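PDB 3P09: beta-lactamase from Francisella tularensis subsp. tularensis, which probably hydrolyses the ring of beta-lactam antibiotics to give substituted beta-amino acids, as other class A beta-lactamases do. Local coordinates for residues C63-F68 / K179-D184; P103-N108 / S127-I132; K222-G227 / N283-T288. All coordinates share one frame; numbering follows the deposited sequence.

Overall arrangement
Contact 1 lies in the protein core, its own centre about 4 Å from the chain's centre, and is an apolar meeting of helices 66-80 and 178-190. Contacts 2 and 3 lie farther out, with their centres about 17 and 19 Å from the chain's centre, on opposite sides of it. Contact 2, also buried, sets a loop threonine against the start of helix 127-137; the threonine hydroxyl is bonded to Asp126. Contact 3 is the partly exposed one, an indole reaching from just before strand 225-232 to the C-terminal helix 271-289. Contacts 1 and 2 meet at Lys67, which packs on Ser127 and Ser130. Contact 3 touches neither, but strand 225-232 also supplies Lys229, against which Phe68 of contact 1 packs.

Contact 1 of 3, residues C63-F68 / K179-D184; sequences CSVFKF and KAITKD
Apolar contact centres on Ile181, whose CG1-CD1 branch reaches both Val65 and Phe68. Its chi1 of -160° carries CG1 toward these two residues, and chi2 of 66° then sets CD1 3.6 Å from Phe68 CZ. CE2 of Phe68 lies 3.7 Å from Ile181 CG1, and Val65 CG1 approaches that same carbon from a neighbouring direction, 3.8 Å from Ile181 CG1. Val242 and Asn240 of strand 239-246 close in on Val65, and Val242 also on Ile181. The ring edge also meets Ile181 O, 3.5 Å from Phe68 CZ, and the methylene of Asp184, with CB 4.0 Å from Phe68 CE1, both near the ring plane.

Segment 63-68 leads into helix 66-80 and is consistent with the SxxK signature of class A beta-lactamases, whose serine is the nucleophile in that family; Phe68 directly follows its lysine. The polar bonds of Ser64 and Lys67 take no part in the contact: Lys67 NZ donates to Ser64 OG (3.1 Å) and to Ser125 O. A disulfide ties Cys63 covalently to Cys233. The carboxylate plane of Asp184 and the Phe68 ring plane are 68° apart; OD2 lies close to Asp152 OD2, a pairing that would probably favour a proton on one of them.

Contact 2 of 3, residues P103-N108 / S127-I132; sequences PITAKN and SPASNI
Thr105 presses both branches of its side chain against the first turn of helix 127-137. OG1 lies 3.3 Å from Pro128 CB and 3.5 Å from Pro128 CG, the two side chains crossing at a slant, while CG2 meets the methyl of Ala129, with 3.7 Å between Thr105 CG2 and Ala129 CB. The contact joins a loop with a short 3-10 turn to the helix that starts at Ser127, the last residue of Ser125-Asp126-Ser127, which probably corresponds to the SDN motif of class A beta-lactamases, with serine in third place. With chi1 at 54°, OG1 is wedged between the backbone N and the carbonyl carbon of Thr105, and CG2 is left to point at Ala129.

In the next shell Asp126 fixes the polar parts. Its OD1 is hydrogen-bonded to Thr105 OG1 and to Ala129 N, and its OD2 to Ile104 N, tying the loop and the helix start to one carboxylate. Ile96 of helix 93-96 packs on both Thr105 and Pro128.

Farther out, the 3-10 turn is braced from within: Asn108 N donates to Thr105 O at 2.9 Å. Ile104 O takes two donors from opposite faces of its plane, Lys107 N at 3.0 Å and Asn108 ND2 at 2.9 Å. The hydrogen bond from the Asn108 side-chain amide has an N-H...O angle of 151°, and its nitrogen stands 42° out of the carbonyl plane.

Contact 3 of 3, residues K222-G227 / N283-T288; sequences KDWIIG and NDLTNT
Trp224 swings its indole toward Leu285 and Thr286 by placing CG opposite its own carbonyl carbon (chi1 -68°), with a small second torsion (chi2 17°) setting the plane so that the six-membered ring leads. Thr286 answers with its hydroxyl turned the same way about its first torsion: OG1 is opposite the carbonyl carbon and leans to the indole, whereas CG2 stands opposite the backbone N. The long reach matters, since the CA atoms of Trp224 and Thr286, the nearest across the contact, are 10.9 Å apart.

At the outer corner of the benzo ring, CH2 of Trp224 touches Leu285 CB at 4.0 Å, and the methylene arrives at the ring edge, near its plane. Thr286 OG1 approaches obliquely, 3.7 Å from Trp224 CZ2 and 3.8 Å from Trp224 CH2. No hydrogen bond crosses here; the hydroxyl of Thr286 is bonded to Ala282 O of its own helix.

Segment 222-227 enters strand 225-232, an outermost strand of the five-stranded antiparallel sheet in the alpha/beta part of the class A beta-lactamase fold, and the C-terminal helix 271-289, as in this family, packs against one face of that sheet. Trp224 is the last residue before that strand. Ile245 and Pro247 also pack on its side chain, and the strand itself pairs with its neighbour through backbone bonds of Ile225 with Trp246 and of Gly227 with Ile244.

Along the helix, Thr288, like Thr286, folds its hydroxyl back on the carbonyl four residues before it: OG1 donates to Asp284 O at 3.1 Å from 41° above the carbonyl plane. The same oxygen receives Thr288 N at 2.8 Å, so a single carbonyl holds both the main chain and the side chain of Thr288.

Contact 1 of 3, residues C63-F68 / K179-D184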
loop_
_atom_site.group_PDB
_atom_site.type_symbol
_atom_site.label_atom_id
_atom_site.label_comp_id
_atom_site.label_asym_id
_atom_site.label_seq_id
_atom_site.Cartn_x
_atom_site.Cartn_y
_atom_site.Cartn_z
ATOM N N CYS A 63 -1.720 7.854 -1.977
ATOM C CA CYS A 63 -0.804 8.221 -0.901
ATOM C C CYS A 63 0.381 7.243 -0.881
ATOM O O CYS A 63 0.799 6.740 -1.924
ATOM C CB CYS A 63 -1.540 8.219 0.452
ATOM S SG CYS A 63 -3.163 9.068 0.433
ATOM N N SER A 64 0.895 6.948 0.309
ATOM C CA SER A 64 2.073 6.103 0.457
ATOM C C SER A 64 1.867 4.650 0.046
ATOM O O SER A 64 2.822 3.891 -0.021
ATOM C CB SER A 64 2.586 6.147 1.897
ATOM O OG SER A 64 3.335 7.328 2.110
ATOM N N VAL A 65 0.634 4.250 -0.231
ATOM C CA VAL A 65 0.419 2.869 -0.669
ATOM C C VAL A 65 1.217 2.543 -1.951
ATOM O O VAL A 65 1.609 1.399 -2.183
ATOM C CB VAL A 65 -1.080 2.566 -0.855
ATOM C CG1 VAL A 65 -1.286 1.167 -1.440
ATOM C CG2 VAL A 65 -1.804 2.684 0.487
ATOM N N PHE A 66 1.465 3.550 -2.781
ATOM C CA PHE A 66 2.216 3.321 -4.013
ATOM C C PHE A 66 3.557 2.644 -3.702
ATOM O O PHE A 66 4.143 1.989 -4.558
ATOM C CB PHE A 66 2.430 4.636 -4.790
ATOM C CG PHE A 66 3.696 5.374 -4.427
ATOM C CD1 PHE A 66 3.730 6.236 -3.338
ATOM C CD2 PHE A 66 4.848 5.223 -5.195
ATOM C CE1 PHE A 66 4.894 6.917 -3.012
ATOM C CE2 PHE A 66 6.011 5.891 -4.870
ATOM C CZ PHE A 66 6.038 6.739 -3.775
ATOM N N LYS A 67 4.047 2.794 -2.473
ATOM C CA LYS A 67 5.375 2.254 -2.167
ATOM C C LYS A 67 5.475 0.724 -2.324
ATOM O O LYS A 67 6.559 0.207 -2.576
ATOM C CB LYS A 67 5.864 2.727 -0.785
ATOM C CG LYS A 67 6.147 4.237 -0.766
ATOM C CD LYS A 67 6.213 4.807 0.652
ATOM C CE LYS A 67 6.421 6.329 0.588
ATOM N NZ LYS A 67 6.373 6.939 1.952
ATOM N N PHE A 68 4.366 -0.005 -2.193
ATOM C CA PHE A 68 4.460 -1.455 -2.403
ATOM C C PHE A 68 4.533 -1.820 -3.886
ATOM O O PHE A 68 5.149 -2.821 -4.260
ATOM C CB PHE A 68 3.386 -2.263 -1.628
ATOM C CG PHE A 68 2.058 -2.433 -2.355
ATOM C CD1 PHE A 68 1.936 -3.298 -3.444
ATOM C CD2 PHE A 68 0.920 -1.771 -1.896
ATOM C CE1 PHE A 68 0.713 -3.473 -4.089
ATOM C CE2 PHE A 68 -0.320 -1.933 -2.543
ATOM C CZ PHE A 68 -0.416 -2.789 -3.638
ATOM N N LYS A 179 -10.312 -2.118 -5.990
ATOM C CA LYS A 179 -10.153 -3.339 -6.773
ATOM C C LYS A 179 -8.740 -3.446 -7.344
ATOM O O LYS A 179 -8.070 -4.469 -7.198
ATOM C CB LYS A 179 -11.212 -3.384 -7.893
ATOM C CG LYS A 179 -11.273 -4.686 -8.672
ATOM C CD LYS A 179 -12.392 -4.637 -9.711
ATOM C CE LYS A 179 -12.424 -5.915 -10.543
ATOM N NZ LYS A 179 -13.492 -5.906 -11.584
ATOM N N ALA A 180 -8.271 -2.373 -7.977
ATOM C CA ALA A 180 -6.993 -2.415 -8.666
ATOM C C ALA A 180 -5.843 -2.642 -7.694
ATOM O O ALA A 180 -4.960 -3.476 -7.935
ATOM C CB ALA A 180 -6.768 -1.127 -9.489
ATOM N N ILE A 181 -5.849 -1.893 -6.599
ATOM C CA ILE A 181 -4.726 -1.923 -5.674
ATOM C C ILE A 181 -4.688 -3.245 -4.915
ATOM O O ILE A 181 -3.620 -3.725 -4.572
ATOM C CB ILE A 181 -4.751 -0.746 -4.688
ATOM C CG1 ILE A 181 -3.356 -0.543 -4.089
ATOM C CG2 ILE A 181 -5.817 -0.964 -3.601
ATOM C CD1 ILE A 181 -2.337 -0.106 -5.137
ATOM N N THR A 182 -5.853 -3.856 -4.705
ATOM C CA THR A 182 -5.942 -5.120 -3.975
ATOM C C THR A 182 -5.549 -6.296 -4.871
ATOM O O THR A 182 -4.836 -7.193 -4.442
ATOM C CB THR A 182 -7.368 -5.338 -3.378
ATOM O OG1 THR A 182 -7.659 -4.287 -2.458
ATOM C CG2 THR A 182 -7.472 -6.663 -2.623
ATOM N N LYS A 183 -6.023 -6.301 -6.113
ATOM C CA LYS A 183 -5.520 -7.259 -7.097
ATOM C C LYS A 183 -3.986 -7.144 -7.218
ATOM O O LYS A 183 -3.286 -8.148 -7.358
ATOM C CB LYS A 183 -6.201 -7.057 -8.461
ATOM C CG LYS A 183 -7.679 -7.489 -8.481
ATOM C CD LYS A 183 -8.242 -7.635 -9.904
ATOM C CE LYS A 183 -7.857 -6.474 -10.775
ATOM N NZ LYS A 183 -8.114 -6.745 -12.228
ATOM N N ASP A 184 -3.464 -5.923 -7.142
ATOM C CA ASP A 184 -2.014 -5.716 -7.261
ATOM C C ASP A 184 -1.222 -6.397 -6.151
ATOM O O ASP A 184 -0.229 -7.067 -6.412
ATOM C CB ASP A 184 -1.662 -4.228 -7.230
ATOM C CG ASP A 184 -2.037 -3.510 -8.510
ATOM O OD1 ASP A 184 -2.313 -4.191 -9.528
ATOM O OD2 ASP A 184 -2.044 -2.260 -8.492
#

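Contact 2 of 3, residues P103-N108 / S127-I132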
loop_
_atom_site.group_PDB
_atom_site.type_symbol
_atom_site.label_atom_id
_atom_site.label_comp_id
_atom_site.label_asym_id
_atom_site.label_seq_id
_atom_site.Cartn_x
_atom_site.Cartn_y
_atom_site.Cartn_z
ATOM N N PRO A 103 12.724 7.236 8.836
ATOM C CA PRO A 103 13.205 6.499 10.006
ATOM C C PRO A 103 14.500 5.726 9.751
ATOM O O PRO A 103 15.330 5.682 10.640
ATOM C CB PRO A 103 12.035 5.563 10.342
ATOM C CG PRO A 103 11.255 5.451 9.073
ATOM C CD PRO A 103 11.393 6.791 8.396
ATOM N N ILE A 104 14.683 5.153 8.566
ATOM C CA ILE A 104 15.919 4.439 8.265
ATOM C C ILE A 104 16.943 5.338 7.548
ATOM O O ILE A 104 18.089 5.434 7.964
ATOM C CB ILE A 104 15.657 3.176 7.407
ATOM C CG1 ILE A 104 14.845 2.143 8.185
ATOM C CG2 ILE A 104 16.969 2.538 6.965
ATOM C CD1 ILE A 104 13.390 2.470 8.335
ATOM N N THR A 105 16.525 6.006 6.479
ATOM C CA THR A 105 17.479 6.750 5.677
ATOM C C THR A 105 18.169 7.860 6.479
ATOM O O THR A 105 19.351 8.125 6.278
ATOM C CB THR A 105 16.852 7.286 4.387
ATOM O OG1 THR A 105 15.680 8.056 4.694
ATOM C CG2 THR A 105 16.460 6.106 3.483
ATOM N N ALA A 106 17.443 8.485 7.396
ATOM C CA ALA A 106 18.013 9.570 8.178
ATOM C C ALA A 106 19.152 9.088 9.076
ATOM O O ALA A 106 19.976 9.887 9.525
ATOM C CB ALA A 106 16.926 10.261 9.014
ATOM N N LYS A 107 19.192 7.790 9.363
ATOM C CA LYS A 107 20.264 7.262 10.205
ATOM C C LYS A 107 21.479 6.831 9.376
ATOM O O LYS A 107 22.449 6.301 9.913
ATOM C CB LYS A 107 19.764 6.078 11.046
ATOM C CG LYS A 107 18.505 6.368 11.865
ATOM C CD LYS A 107 18.263 5.247 12.883
ATOM C CE LYS A 107 17.077 5.556 13.781
ATOM N NZ LYS A 107 16.953 4.564 14.897
ATOM N N ASN A 108 21.438 7.069 8.071
ATOM C CA ASN A 108 22.479 6.538 7.192
ATOM C C ASN A 108 23.074 7.537 6.202
ATOM O O ASN A 108 23.661 7.141 5.189
ATOM C CB ASN A 108 21.938 5.326 6.433
ATOM C CG ASN A 108 21.745 4.129 7.331
ATOM O OD1 ASN A 108 22.689 3.385 7.598
ATOM N ND2 ASN A 108 20.520 3.946 7.824
ATOM N N SER A 127 10.220 7.990 3.259
ATOM C CA SER A 127 10.031 8.775 2.037
ATOM C C SER A 127 11.298 8.938 1.191
ATOM O O SER A 127 11.278 8.716 -0.020
ATOM C CB SER A 127 9.399 10.135 2.360
ATOM O OG SER A 127 8.086 9.964 2.862
ATOM N N PRO A 128 12.414 9.326 1.822
ATOM C CA PRO A 128 13.633 9.397 1.016
ATOM C C PRO A 128 13.982 8.057 0.386
ATOM O O PRO A 128 14.463 8.047 -0.741
ATOM C CB PRO A 128 14.689 9.806 2.028
ATOM C CG PRO A 128 13.913 10.604 3.054
ATOM C CD PRO A 128 12.600 9.886 3.168
ATOM N N ALA A 129 13.769 6.961 1.112
ATOM C CA ALA A 129 14.042 5.638 0.574
ATOM C C ALA A 129 13.252 5.426 -0.714
ATOM O O ALA A 129 13.791 4.924 -1.711
ATOM C CB ALA A 129 13.705 4.557 1.609
ATOM N N SER A 130 11.983 5.823 -0.688
ATOM C CA SER A 130 11.095 5.669 -1.838
ATOM C C SER A 130 11.585 6.464 -3.031
ATOM O O SER A 130 11.583 5.970 -4.155
ATOM C CB SER A 130 9.682 6.149 -1.499
ATOM O OG SER A 130 9.142 5.368 -0.460
ATOM N N ASN A 131 11.972 7.714 -2.798
ATOM C CA ASN A 131 12.423 8.546 -3.915
ATOM C C ASN A 131 13.706 7.979 -4.529
ATOM O O ASN A 131 13.893 8.015 -5.742
ATOM C CB ASN A 131 12.614 10.013 -3.484
ATOM C CG ASN A 131 11.286 10.748 -3.275
ATOM O OD1 ASN A 131 10.211 10.200 -3.518
ATOM N ND2 ASN A 131 11.362 11.993 -2.817
ATOM N N ILE A 132 14.587 7.450 -3.684
ATOM C CA ILE A 132 15.818 6.812 -4.164
ATOM C C ILE A 132 15.492 5.610 -5.056
ATOM O O ILE A 132 16.089 5.425 -6.119
ATOM C CB ILE A 132 16.717 6.369 -2.988
ATOM C CG1 ILE A 132 17.302 7.601 -2.277
ATOM C CG2 ILE A 132 17.828 5.434 -3.475
ATOM C CD1 ILE A 132 17.974 7.295 -0.973
#

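Contact 3 of 3, residues K222-G227 / N283-T288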
loop_
_atom_site.group_PDB
_atom_site.type_symbol
_atom_site.label_atom_id
_atom_site.label_comp_id
_atom_site.label_asym_id
_atom_site.label_seq_id
_atom_site.Cartn_x
_atom_site.Cartn_y
_atom_site.Cartn_z
ATOM N N LYS A 222 -6.258 -12.365 16.625
ATOM C CA LYS A 222 -4.834 -12.299 16.950
ATOM C C LYS A 222 -3.993 -13.466 16.409
ATOM O O LYS A 222 -2.772 -13.355 16.297
ATOM C CB LYS A 222 -4.654 -12.110 18.458
ATOM C CG LYS A 222 -5.387 -10.869 18.966
ATOM C CD LYS A 222 -5.394 -10.759 20.479
ATOM C CE LYS A 222 -6.233 -9.571 20.928
ATOM N NZ LYS A 222 -6.105 -9.306 22.389
ATOM N N ASP A 223 -4.649 -14.565 16.048
ATOM C CA ASP A 223 -3.961 -15.700 15.432
ATOM C C ASP A 223 -3.951 -15.651 13.895
ATOM O O ASP A 223 -3.468 -16.579 13.239
ATOM C CB ASP A 223 -4.556 -17.024 15.918
ATOM C CG ASP A 223 -6.070 -17.039 15.856
ATOM O OD1 ASP A 223 -6.693 -16.016 16.214
ATOM O OD2 ASP A 223 -6.638 -18.075 15.454
ATOM N N TRP A 224 -4.496 -14.581 13.323
ATOM C CA TRP A 224 -4.371 -14.348 11.890
ATOM C C TRP A 224 -3.091 -13.563 11.595
ATOM O O TRP A 224 -2.794 -12.586 12.273
ATOM C CB TRP A 224 -5.598 -13.596 11.347
ATOM C CG TRP A 224 -6.863 -14.430 11.375
ATOM C CD1 TRP A 224 -7.077 -15.582 12.090
ATOM C CD2 TRP A 224 -8.071 -14.181 10.647
ATOM N NE1 TRP A 224 -8.352 -16.061 11.854
ATOM C CE2 TRP A 224 -8.979 -15.218 10.971
ATOM C CE3 TRP A 224 -8.475 -13.187 9.753
ATOM C CZ2 TRP A 224 -10.263 -15.279 10.430
ATOM C CZ3 TRP A 224 -9.751 -13.248 9.222
ATOM C CH2 TRP A 224 -10.632 -14.289 9.563
ATOM N N ILE A 225 -2.334 -13.999 10.590
ATOM C CA ILE A 225 -1.098 -13.316 10.224
ATOM C C ILE A 225 -1.381 -12.256 9.172
ATOM O O ILE A 225 -2.179 -12.479 8.268
ATOM C CB ILE A 225 -0.063 -14.302 9.686
ATOM C CG1 ILE A 225 0.220 -15.391 10.723
ATOM C CG2 ILE A 225 1.228 -13.582 9.331
ATOM C CD1 ILE A 225 1.065 -16.515 10.189
ATOM N N ILE A 226 -0.732 -11.100 9.284
ATOM C CA ILE A 226 -0.966 -10.023 8.328
ATOM C C ILE A 226 0.328 -9.320 7.919
ATOM O O ILE A 226 1.283 -9.250 8.697
ATOM C CB ILE A 226 -1.998 -8.997 8.876
ATOM C CG1 ILE A 226 -2.065 -7.756 7.990
ATOM C CG2 ILE A 226 -1.661 -8.587 10.295
ATOM C CD1 ILE A 226 -3.129 -6.770 8.430
ATOM N N GLY A 227 0.363 -8.853 6.677
ATOM C CA GLY A 227 1.399 -7.944 6.208
ATOM C C GLY A 227 0.664 -6.832 5.474
ATOM O O GLY A 227 -0.376 -7.096 4.883
ATOM N N ASN A 283 -15.448 -10.391 10.805
ATOM C CA ASN A 283 -16.622 -11.128 11.261
ATOM C C ASN A 283 -17.244 -11.945 10.133
ATOM O O ASN A 283 -17.661 -13.090 10.334
ATOM C CB ASN A 283 -17.668 -10.177 11.836
ATOM C CG ASN A 283 -17.258 -9.599 13.177
ATOM O OD1 ASN A 283 -16.336 -10.094 13.828
ATOM N ND2 ASN A 283 -17.954 -8.552 13.602
ATOM N N ASP A 284 -17.303 -11.348 8.945
ATOM C CA ASP A 284 -17.902 -12.005 7.790
ATOM C C ASP A 284 -17.050 -13.180 7.326
ATOM O O ASP A 284 -17.565 -14.262 7.058
ATOM C CB ASP A 284 -18.112 -11.011 6.650
ATOM C CG ASP A 284 -19.115 -11.510 5.626
ATOM O OD1 ASP A 284 -20.206 -11.973 6.034
ATOM O OD2 ASP A 284 -18.811 -11.448 4.417
ATOM N N LEU A 285 -15.740 -12.967 7.249
ATOM C CA LEU A 285 -14.828 -14.036 6.868
ATOM C C LEU A 285 -14.934 -15.212 7.823
ATOM O O LEU A 285 -15.005 -16.367 7.395
ATOM C CB LEU A 285 -13.391 -13.521 6.811
ATOM C CG LEU A 285 -13.146 -12.576 5.633
ATOM C CD1 LEU A 285 -11.706 -12.100 5.620
ATOM C CD2 LEU A 285 -13.516 -13.257 4.306
ATOM N N THR A 286 -14.954 -14.910 9.116
ATOM C CA THR A 286 -15.047 -15.935 10.145
ATOM C C THR A 286 -16.339 -16.725 9.982
ATOM O O THR A 286 -16.359 -17.944 10.117
ATOM C CB THR A 286 -15.006 -15.316 11.537
ATOM O OG1 THR A 286 -13.696 -14.766 11.761
ATOM C CG2 THR A 286 -15.325 -16.370 12.589
ATOM N N ASN A 287 -17.418 -16.015 9.686
ATOM C CA ASN A 287 -18.689 -16.660 9.390
ATOM C C ASN A 287 -18.559 -17.559 8.161
ATOM O O ASN A 287 -19.058 -18.681 8.146
ATOM C CB ASN A 287 -19.767 -15.608 9.159
ATOM C CG ASN A 287 -21.155 -16.208 9.115
ATOM O OD1 ASN A 287 -21.437 -17.185 9.807
ATOM N ND2 ASN A 287 -22.022 -15.640 8.289
ATOM N N THR A 288 -17.864 -17.060 7.138
ATOM C CA THR A 288 -17.655 -17.815 5.905
ATOM C C THR A 288 -16.898 -19.118 6.158
ATOM O O THR A 288 -17.305 -20.191 5.713
ATOM C CB THR A 288 -16.896 -16.965 4.860
ATOM O OG1 THR A 288 -17.749 -15.915 4.388
ATOM C CG2 THR A 288 -16.458 -17.823 3.674
#